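Local coordinates for protein peptidase M28 (Shewanella amazonensis SB2B, PDB 3IIB) that probably cleaves peptides as a zinc-dependent carboxypeptidase or dipeptidase of the M28 family, holding two zinc ions in one site, at residues Tyr24-Ser29 against Val48-Ala53; Thr69-Arg74 against Gly306-Lys311; Glu360-Ala365 against Asn419-Ala424; Pro386-Arg391 against Ala424-Val429. All coordinates share one frame; numbering follows the deposited sequence.

Contact 1: Tyr24-Ser29 against Val48-Ala53; sequences YDIVES and VDWAIA
Trp50 and Ser29 meet because each extends its side chain away from its own backbone N: chi1 of 165° carries the Trp50 indole across to the other helix, and Ser29 OG, likewise anti to its N, is set in front of the indole N-H. This is helix-helix packing between helices 22-33 and 42-57, bridged by one large aromatic residue, since the nearest CA pair, Ser29 and Trp50, is still 8.9 Å apart. Trp50 NE1 donates to Ser29 OG over 2.9 Å. The bond is almost straight, 169° at the hydrogen, and OG lies in the indole plane, so the hydroxyl sits at the ring edge. Glu33 and Lys54 also bond to Ser29 OG, so the hydroxyl is gripped by three partners. Helix 42-57 rests on Val238 of strand 220-242, whereas Ile26 packs on helix 267-285. With an alanine at Trp50 the indole N-H is gone, and the gap beside Ile26 is likely to let the two helices shift. At the benzo end the Ile26 side chain runs roughly perpendicular to that of Trp50, and Ile26 CG2 approaches Trp50 CH2 to 4.0 Å.

Contact 2: Thr69-Arg74 against Gly306-Lys311; sequences TVPVWR and GLLGGK
Apolar contact dominates between Leu308 and the strand segment Thr69-Arg74, and a single methyl, Leu308 CD1, makes all of it. The nearest partner is Pro71 CD, 3.6 Å from Leu308 CD1; the two side chains come together from opposing backbones. Chi1 of -57° places Leu308 CG beside the backbone N, and chi2 of -178° stretches the chain so that CD1 becomes its far end. The same methyl lies 4.3 Å from Val70 CA, so it covers main chain as well as the proline ring.

A second kind of approach involves a polar atom without a hydrogen bond: Thr69 O comes within 3.8 Å of Leu308 CD1. No hydrogen bond crosses between the segments. In fold terms, the start of helix 308-316 leans on the long strand 62-84, which runs antiparallel to strand 220-242 and bonds to it through the backbones of Val70 with Thr233 and Val72 with Arg230. The zinc ligand Glu304 lies just before this helix in the chain, its side chain about 9 Å from that of Leu308.

The polar bonds lie within segment Gly306-Lys311. Leu307 occupies the N-cap position, and Lys311 N bonds back to Leu307 O at 2.9 Å. Lys311 NZ makes a weak bond to Gly306 O, 3.5 Å away. At the backbone angles of Gly306 a CB would press on the preceding carbonyl O.

Contact 3: Glu360-Ala365 against Asn419-Ala424; sequences EPLGVA and NVAVYA
Leu362 and Val364 meet Ala421 and Val422 through aliphatic groups alone, with no flat group in the interface. The ring of Tyr423, the next residue along the helix, has Asn419 O at its edge, in plane; it does not reach segment Glu360-Ala365 but packs against Ile276 and Ala280 of helix 267-285.

The contact itself turns on two methyls. Leu362 CD1 touches Val422 CG2 at 3.8 Å and Ala421 CB at 4.0 Å, thus covering two successive residues of the helix. Chi2 of 168° extends the leucine so that CD1 leads, and the Leu362 and Val422 side chains lie alongside one another, running opposite ways. Val422 CG2 is shared: it also meets Val364 CG2 at 3.8 Å, while Val422 CG1 is a little farther from the same Val364 methyl, at 4.2 Å.

The contact joins the segment that leads out of helix 346-355 through a 3-10 turn into the edge strand 365-366 to the long final helix 413-432. Both valines also touch Ile337 of the adjoining strand 337-343, so helix, loop and small sheet share one apolar layer, and helix 3-19 covers Ala421 from a further direction through Ala14 and Ala17.

Two hydrogen bonds involve the main chain of the turn. Gly363 N bonds to Glu360 O at 2.8 Å, and the Leu362 carbonyl is hydrogen-bonded to the side-chain NE2 of Gln418 on the helix. Gly363 then adopts phi/psi of 98/17°, where a CB would collide with the carbonyl O of Leu362.

Contact 4: Pro386-Arg391 against Ala424-Val429; sequences PVASLR and AQFAWV
Phe426 can be followed outward from the helix against Leu390 and Ala388. Its CB meets Leu390 CD2 at 4.0 Å, and the same methyl stays near the root of the ring, 4.1 Å from Phe426 CG. Chi1 of 177° puts CG anti to the backbone N, which carries the ring out to the strand. Over one face lies the other leucine methyl: Leu390 CD1 is 4.3 Å from the centroid of the Phe426 ring and only 4° off its normal, as expected of a CH-pi contact. Leu390 thus spreads its two branches over CB and ring; its chi2 of 91° is far from a staggered value. At the outer end, Phe426 CE1 and CZ both touch Ala388 CB, at 3.6 Å and 3.7 Å respectively. Trp342, Ile326 and Ala328 also touch the Phe426 side chain. A serine at Phe426 removes the aromatic face under Leu390 CD1, and the gap before Ala388 is likely to leave the leucine free to turn. Alternate residues Ala388 and Leu390 point toward the helix, Val387 and Ser389 away, and the strand backbone bonds to Ala327 of strand 324-329: this is the helix-on-sheet layering of the M28 alpha/beta fold, with Leu390 about 10 Å from the zinc ligand Asp331, measured between side chains.

From the N terminus, contact 1 closes a short loop of 18 residues, joining helices 22-33 and 42-57. Strand 62-84 follows, and contact 2 opens on it, closing only 231 residues later at helix 308-316, so the intervening strands and helices lie within one long excursion. Contacts 3 and 4 come after both in series. They cross each other: contact 3 joins the loop before strand 365-366, and contact 4 strand 387-392, to successive turns of helix 413-432, and they share Ala424. These two contacts touch, with Val422 CG1 3.9 Å from Leu390 CD2, whereas contacts 2 and 3 lie on opposite sides of the chain's centre, their centres about 32 Å apart.

Contact 1: Tyr24-Ser29 against Val48-Ala53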
# COMPACT_ATOMS: atom_id res chain seq x y z
N TYR A 24 -14.94 17.41 6.16
CA TYR A 24 -14.47 16.06 6.52
C TYR A 24 -15.65 15.13 6.77
O TYR A 24 -15.68 13.97 6.32
CB TYR A 24 -13.56 16.11 7.76
CG TYR A 24 -13.15 14.70 8.19
CD1 TYR A 24 -12.05 14.06 7.64
CD2 TYR A 24 -13.94 13.99 9.10
CE1 TYR A 24 -11.70 12.78 8.02
CE2 TYR A 24 -13.61 12.71 9.48
CZ TYR A 24 -12.49 12.11 8.93
OH TYR A 24 -12.17 10.83 9.34
N ASP A 25 -16.64 15.64 7.48
CA ASP A 25 -17.82 14.84 7.83
C ASP A 25 -18.57 14.37 6.58
O ASP A 25 -19.12 13.28 6.58
CB ASP A 25 -18.78 15.64 8.71
CG ASP A 25 -18.23 15.93 10.10
OD1 ASP A 25 -17.33 15.23 10.60
OD2 ASP A 25 -18.72 16.92 10.67
N ILE A 26 -18.59 15.18 5.53
CA ILE A 26 -19.31 14.81 4.31
C ILE A 26 -18.57 13.65 3.63
O ILE A 26 -19.18 12.66 3.20
CB ILE A 26 -19.51 15.99 3.34
CG1 ILE A 26 -20.50 16.99 3.94
CG2 ILE A 26 -20.07 15.48 2.05
CD1 ILE A 26 -20.58 18.31 3.19
N VAL A 27 -17.25 13.74 3.56
CA VAL A 27 -16.50 12.66 2.90
C VAL A 27 -16.44 11.38 3.77
O VAL A 27 -16.47 10.23 3.23
CB VAL A 27 -15.10 13.07 2.38
CG1 VAL A 27 -14.16 13.55 3.47
CG2 VAL A 27 -14.47 11.87 1.60
N GLU A 28 -16.44 11.56 5.09
CA GLU A 28 -16.54 10.39 5.99
C GLU A 28 -17.89 9.70 5.73
O GLU A 28 -17.97 8.49 5.62
CB GLU A 28 -16.42 10.80 7.44
CG GLU A 28 -16.29 9.66 8.44
CD GLU A 28 -17.63 9.08 8.91
OE1 GLU A 28 -18.72 9.59 8.57
OE2 GLU A 28 -17.59 8.08 9.66
N SER A 29 -18.93 10.52 5.59
CA SER A 29 -20.27 9.98 5.38
C SER A 29 -20.37 9.17 4.08
O SER A 29 -20.93 8.06 4.04
CB SER A 29 -21.27 11.12 5.43
OG SER A 29 -22.59 10.63 5.19
N VAL A 48 -26.28 8.07 -5.35
CA VAL A 48 -27.25 9.10 -5.73
C VAL A 48 -28.24 9.36 -4.57
O VAL A 48 -28.51 10.53 -4.24
CB VAL A 48 -27.96 8.74 -7.09
CG1 VAL A 48 -29.23 9.58 -7.29
CG2 VAL A 48 -26.95 8.84 -8.25
N ASP A 49 -28.78 8.29 -3.98
CA ASP A 49 -29.78 8.42 -2.94
C ASP A 49 -29.10 9.10 -1.73
O ASP A 49 -29.68 9.99 -1.09
CB ASP A 49 -30.39 7.08 -2.59
CG ASP A 49 -31.34 6.58 -3.67
OD1 ASP A 49 -31.75 7.40 -4.50
OD2 ASP A 49 -31.64 5.38 -3.69
N TRP A 50 -27.85 8.74 -1.48
CA TRP A 50 -27.10 9.31 -0.35
C TRP A 50 -26.95 10.82 -0.56
O TRP A 50 -27.12 11.59 0.38
CB TRP A 50 -25.74 8.64 -0.20
CG TRP A 50 -24.80 9.42 0.70
CD1 TRP A 50 -24.63 9.25 2.03
CD2 TRP A 50 -23.94 10.49 0.31
NE1 TRP A 50 -23.71 10.16 2.52
CE2 TRP A 50 -23.25 10.92 1.47
CE3 TRP A 50 -23.63 11.10 -0.93
CZ2 TRP A 50 -22.33 11.96 1.44
CZ3 TRP A 50 -22.70 12.15 -0.94
CH2 TRP A 50 -22.06 12.57 0.24
N ALA A 51 -26.63 11.22 -1.78
CA ALA A 51 -26.33 12.63 -2.10
C ALA A 51 -27.58 13.47 -2.04
O ALA A 51 -27.59 14.54 -1.46
CB ALA A 51 -25.66 12.70 -3.48
N ILE A 52 -28.68 12.94 -2.56
CA ILE A 52 -29.97 13.63 -2.45
C ILE A 52 -30.34 13.88 -0.97
O ILE A 52 -30.67 15.03 -0.56
CB ILE A 52 -31.07 12.82 -3.23
CG1 ILE A 52 -30.87 12.87 -4.76
CG2 ILE A 52 -32.44 13.39 -2.94
CD1 ILE A 52 -31.13 14.25 -5.37
N ALA A 53 -30.24 12.84 -0.15
CA ALA A 53 -30.60 12.93 1.26
C ALA A 53 -29.66 13.93 1.94
O ALA A 53 -30.09 14.73 2.76
CB ALA A 53 -30.53 11.53 1.95

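Contact 2: Thr69-Arg74 against Gly306-Lys311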
# COMPACT_ATOMS: atom_id res chain seq x y z
N THR A 69 -27.22 8.55 -19.14
CA THR A 69 -27.07 7.16 -19.61
C THR A 69 -25.66 6.66 -19.31
O THR A 69 -24.66 7.35 -19.61
CB THR A 69 -27.33 7.06 -21.13
OG1 THR A 69 -28.64 7.61 -21.42
CG2 THR A 69 -27.21 5.58 -21.65
N VAL A 70 -25.56 5.49 -18.71
CA VAL A 70 -24.25 4.92 -18.36
C VAL A 70 -24.15 3.43 -18.76
O VAL A 70 -25.13 2.67 -18.63
CB VAL A 70 -23.94 5.03 -16.86
CG1 VAL A 70 -23.94 6.52 -16.40
CG2 VAL A 70 -24.88 4.15 -16.04
N PRO A 71 -22.95 3.02 -19.21
CA PRO A 71 -22.69 1.61 -19.45
C PRO A 71 -22.51 0.85 -18.15
O PRO A 71 -22.29 1.42 -17.09
CB PRO A 71 -21.40 1.61 -20.27
CG PRO A 71 -20.70 2.84 -19.85
CD PRO A 71 -21.76 3.85 -19.48
N VAL A 72 -22.66 -0.46 -18.27
CA VAL A 72 -22.56 -1.37 -17.13
C VAL A 72 -21.49 -2.39 -17.38
O VAL A 72 -21.61 -3.24 -18.29
CB VAL A 72 -23.90 -2.04 -16.81
CG1 VAL A 72 -23.75 -2.95 -15.61
CG2 VAL A 72 -24.97 -1.00 -16.51
N TRP A 73 -20.44 -2.31 -16.57
CA TRP A 73 -19.35 -3.27 -16.59
C TRP A 73 -19.10 -3.73 -15.15
O TRP A 73 -19.00 -2.92 -14.24
CB TRP A 73 -18.09 -2.62 -17.16
CG TRP A 73 -16.86 -3.48 -17.18
CD1 TRP A 73 -16.49 -4.38 -18.16
CD2 TRP A 73 -15.79 -3.47 -16.23
NE1 TRP A 73 -15.29 -4.95 -17.84
CE2 TRP A 73 -14.83 -4.43 -16.66
CE3 TRP A 73 -15.56 -2.79 -15.03
CZ2 TRP A 73 -13.65 -4.70 -15.93
CZ3 TRP A 73 -14.38 -3.07 -14.33
CH2 TRP A 73 -13.45 -4.01 -14.80
N ARG A 74 -18.97 -5.04 -14.99
CA ARG A 74 -18.75 -5.68 -13.69
C ARG A 74 -17.40 -6.40 -13.70
O ARG A 74 -17.12 -7.18 -14.60
CB ARG A 74 -19.88 -6.65 -13.37
CG ARG A 74 -21.28 -5.99 -13.35
N GLY A 306 -15.71 8.56 -18.90
CA GLY A 306 -15.61 9.48 -20.02
C GLY A 306 -16.45 10.74 -19.91
O GLY A 306 -17.00 11.22 -20.91
N LEU A 307 -16.50 11.33 -18.72
CA LEU A 307 -17.23 12.58 -18.53
C LEU A 307 -18.69 12.49 -18.98
O LEU A 307 -19.25 13.46 -19.43
CB LEU A 307 -16.57 13.75 -19.27
CG LEU A 307 -15.06 13.84 -19.29
CD1 LEU A 307 -14.60 15.10 -20.09
CD2 LEU A 307 -14.51 13.80 -17.88
N LEU A 308 -19.32 11.34 -18.85
CA LEU A 308 -20.66 11.18 -19.38
C LEU A 308 -21.68 12.15 -18.75
O LEU A 308 -22.50 12.71 -19.44
CB LEU A 308 -21.15 9.73 -19.21
CG LEU A 308 -20.25 8.67 -19.86
CD1 LEU A 308 -20.85 7.28 -19.66
CD2 LEU A 308 -19.97 8.95 -21.34
N GLY A 309 -21.63 12.32 -17.43
CA GLY A 309 -22.51 13.28 -16.79
C GLY A 309 -22.20 14.71 -17.15
O GLY A 309 -23.11 15.48 -17.38
N GLY A 310 -20.92 15.06 -17.25
CA GLY A 310 -20.58 16.41 -17.70
C GLY A 310 -21.10 16.72 -19.11
O GLY A 310 -21.66 17.79 -19.35
N LYS A 311 -20.89 15.79 -20.03
CA LYS A 311 -21.32 15.95 -21.40
C LYS A 311 -22.86 16.03 -21.44
O LYS A 311 -23.43 16.83 -22.18
CB LYS A 311 -20.85 14.76 -22.22
CG LYS A 311 -19.37 14.82 -22.50
CD LYS A 311 -18.85 13.59 -23.21
CE LYS A 311 -17.38 13.81 -23.55
NZ LYS A 311 -16.72 12.59 -24.08

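Contact 3: Glu360-Ala365 against Asn419-Ala424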
# COMPACT_ATOMS: atom_id res chain seq x y z
N GLU A 360 -5.06 34.84 -1.18
CA GLU A 360 -3.61 34.87 -0.99
C GLU A 360 -3.18 34.38 0.39
O GLU A 360 -2.29 33.55 0.48
CB GLU A 360 -3.02 36.27 -1.32
CG GLU A 360 -2.92 36.51 -2.82
CD GLU A 360 -2.09 37.76 -3.17
OE1 GLU A 360 -2.04 38.67 -2.34
OE2 GLU A 360 -1.51 37.80 -4.28
N PRO A 361 -3.81 34.87 1.47
CA PRO A 361 -3.45 34.37 2.80
C PRO A 361 -3.67 32.88 3.06
O PRO A 361 -3.13 32.35 4.03
CB PRO A 361 -4.32 35.21 3.74
CG PRO A 361 -4.59 36.46 2.96
CD PRO A 361 -4.78 35.98 1.57
N LEU A 362 -4.42 32.21 2.18
CA LEU A 362 -4.65 30.77 2.27
C LEU A 362 -3.64 30.03 1.41
O LEU A 362 -3.66 28.80 1.32
CB LEU A 362 -6.05 30.44 1.81
CG LEU A 362 -7.20 31.08 2.57
CD1 LEU A 362 -8.56 30.90 1.83
CD2 LEU A 362 -7.25 30.47 3.99
N GLY A 363 -2.77 30.81 0.77
CA GLY A 363 -1.70 30.26 -0.05
C GLY A 363 -1.99 30.23 -1.55
O GLY A 363 -1.31 29.52 -2.28
N VAL A 364 -3.00 30.97 -2.00
CA VAL A 364 -3.45 30.90 -3.40
C VAL A 364 -2.93 32.07 -4.23
O VAL A 364 -3.26 33.24 -3.94
CB VAL A 364 -5.01 30.83 -3.49
CG1 VAL A 364 -5.45 30.73 -4.99
CG2 VAL A 364 -5.53 29.67 -2.67
N ALA A 365 -2.12 31.73 -5.24
CA ALA A 365 -1.44 32.71 -6.11
C ALA A 365 -2.30 33.07 -7.31
O ALA A 365 -3.19 32.30 -7.70
CB ALA A 365 -0.04 32.15 -6.60
N ASN A 419 -9.29 23.68 0.98
CA ASN A 419 -10.08 23.66 -0.24
C ASN A 419 -11.50 24.17 -0.04
O ASN A 419 -12.02 24.92 -0.87
CB ASN A 419 -10.17 22.26 -0.83
CG ASN A 419 -8.89 21.80 -1.52
OD1 ASN A 419 -8.74 21.95 -2.74
ND2 ASN A 419 -7.96 21.21 -0.74
N VAL A 420 -12.12 23.78 1.08
CA VAL A 420 -13.47 24.24 1.40
C VAL A 420 -13.45 25.79 1.52
O VAL A 420 -14.32 26.48 0.95
CB VAL A 420 -13.99 23.62 2.71
CG1 VAL A 420 -15.30 24.25 3.06
CG2 VAL A 420 -14.14 22.13 2.53
N ALA A 421 -12.41 26.30 2.17
CA ALA A 421 -12.25 27.75 2.38
C ALA A 421 -12.13 28.46 1.06
O ALA A 421 -12.82 29.44 0.82
CB ALA A 421 -11.01 28.08 3.26
N VAL A 422 -11.27 27.95 0.18
CA VAL A 422 -11.01 28.61 -1.12
C VAL A 422 -12.24 28.52 -2.05
O VAL A 422 -12.58 29.49 -2.73
CB VAL A 422 -9.79 28.03 -1.81
CG1 VAL A 422 -9.60 28.76 -3.15
CG2 VAL A 422 -8.56 28.23 -0.93
N TYR A 423 -12.93 27.37 -2.08
CA TYR A 423 -14.14 27.26 -2.91
C TYR A 423 -15.24 28.16 -2.39
O TYR A 423 -16.01 28.72 -3.17
CB TYR A 423 -14.65 25.82 -3.07
CG TYR A 423 -14.10 25.18 -4.32
CD1 TYR A 423 -12.84 24.60 -4.35
CD2 TYR A 423 -14.83 25.20 -5.51
CE1 TYR A 423 -12.35 24.02 -5.50
CE2 TYR A 423 -14.34 24.63 -6.67
CZ TYR A 423 -13.09 24.07 -6.68
OH TYR A 423 -12.61 23.51 -7.86
N ALA A 424 -15.34 28.29 -1.07
CA ALA A 424 -16.35 29.16 -0.48
C ALA A 424 -16.08 30.61 -0.90
O ALA A 424 -17.01 31.34 -1.30
CB ALA A 424 -16.41 29.00 1.02

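Contact 4: Pro386-Arg391 against Ala424-Val429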
# COMPACT_ATOMS: atom_id res chain seq x y z
N PRO A 386 -17.35 30.66 -19.27
CA PRO A 386 -16.09 30.84 -18.54
C PRO A 386 -15.89 29.77 -17.48
O PRO A 386 -16.85 29.21 -16.94
CB PRO A 386 -16.26 32.24 -17.88
CG PRO A 386 -17.25 32.94 -18.69
CD PRO A 386 -18.21 31.85 -19.13
N VAL A 387 -14.63 29.48 -17.17
CA VAL A 387 -14.30 28.55 -16.14
C VAL A 387 -13.07 29.04 -15.37
O VAL A 387 -12.40 29.97 -15.79
CB VAL A 387 -14.02 27.11 -16.69
CG1 VAL A 387 -15.31 26.51 -17.34
CG2 VAL A 387 -12.79 27.07 -17.62
N ALA A 388 -12.85 28.40 -14.22
CA ALA A 388 -11.60 28.52 -13.47
C ALA A 388 -11.08 27.13 -13.14
O ALA A 388 -11.86 26.15 -13.04
CB ALA A 388 -11.82 29.34 -12.18
N SER A 389 -9.76 27.03 -13.01
CA SER A 389 -9.09 25.83 -12.50
C SER A 389 -8.41 26.25 -11.21
O SER A 389 -7.45 27.04 -11.21
CB SER A 389 -8.06 25.31 -13.49
OG SER A 389 -8.66 24.69 -14.61
N LEU A 390 -8.92 25.70 -10.12
CA LEU A 390 -8.41 25.98 -8.80
C LEU A 390 -7.41 24.85 -8.54
O LEU A 390 -7.77 23.70 -8.24
CB LEU A 390 -9.56 26.02 -7.79
CG LEU A 390 -10.49 27.24 -7.96
CD1 LEU A 390 -11.64 26.89 -8.92
CD2 LEU A 390 -11.08 27.70 -6.65
N ARG A 391 -6.14 25.19 -8.69
CA ARG A 391 -5.08 24.18 -8.83
C ARG A 391 -4.75 23.59 -7.47
O ARG A 391 -4.28 24.31 -6.60
CB ARG A 391 -3.84 24.83 -9.40
CG ARG A 391 -4.03 25.47 -10.80
CD ARG A 391 -4.34 24.44 -11.86
NE ARG A 391 -4.40 25.03 -13.20
CZ ARG A 391 -4.77 24.39 -14.31
NH1 ARG A 391 -5.15 23.11 -14.26
NH2 ARG A 391 -4.77 25.04 -15.48
N ALA A 424 -15.34 28.29 -1.07
CA ALA A 424 -16.35 29.16 -0.48
C ALA A 424 -16.08 30.61 -0.90
O ALA A 424 -17.01 31.34 -1.30
CB ALA A 424 -16.41 29.00 1.02
N GLN A 425 -14.82 31.04 -0.83
CA GLN A 425 -14.43 32.36 -1.29
C GLN A 425 -14.74 32.51 -2.79
O GLN A 425 -15.31 33.51 -3.23
CB GLN A 425 -12.94 32.63 -1.07
CG GLN A 425 -12.55 32.69 0.40
CD GLN A 425 -11.16 33.21 0.66
OE1 GLN A 425 -10.28 33.06 -0.18
NE2 GLN A 425 -10.96 33.86 1.81
N PHE A 426 -14.30 31.53 -3.59
CA PHE A 426 -14.55 31.58 -5.02
C PHE A 426 -16.04 31.70 -5.34
O PHE A 426 -16.44 32.54 -6.16
CB PHE A 426 -13.96 30.32 -5.70
CG PHE A 426 -14.23 30.23 -7.18
CD1 PHE A 426 -13.41 30.89 -8.07
CD2 PHE A 426 -15.25 29.44 -7.68
CE1 PHE A 426 -13.62 30.79 -9.43
CE2 PHE A 426 -15.48 29.36 -9.05
CZ PHE A 426 -14.67 30.03 -9.92
N ALA A 427 -16.85 30.82 -4.77
CA ALA A 427 -18.26 30.80 -5.10
C ALA A 427 -18.91 32.11 -4.62
O ALA A 427 -19.68 32.69 -5.35
CB ALA A 427 -18.98 29.58 -4.53
N TRP A 428 -18.53 32.60 -3.44
CA TRP A 428 -19.10 33.87 -2.97
C TRP A 428 -18.66 35.05 -3.84
O TRP A 428 -19.48 35.85 -4.31
CB TRP A 428 -18.78 34.12 -1.50
CG TRP A 428 -19.42 35.37 -1.05
CD1 TRP A 428 -18.83 36.58 -0.87
CD2 TRP A 428 -20.80 35.54 -0.80
NE1 TRP A 428 -19.78 37.52 -0.50
CE2 TRP A 428 -21.00 36.90 -0.45
CE3 TRP A 428 -21.91 34.69 -0.84
CZ2 TRP A 428 -22.25 37.40 -0.14
CZ3 TRP A 428 -23.17 35.22 -0.56
CH2 TRP A 428 -23.31 36.55 -0.21
N VAL A 429 -17.36 35.22 -4.04
CA VAL A 429 -16.87 36.32 -4.85
C VAL A 429 -17.47 36.27 -6.27
O VAL A 429 -17.98 37.29 -6.77
CB VAL A 429 -15.32 36.38 -4.88
CG1 VAL A 429 -14.85 37.42 -5.87
CG2 VAL A 429 -14.77 36.73 -3.45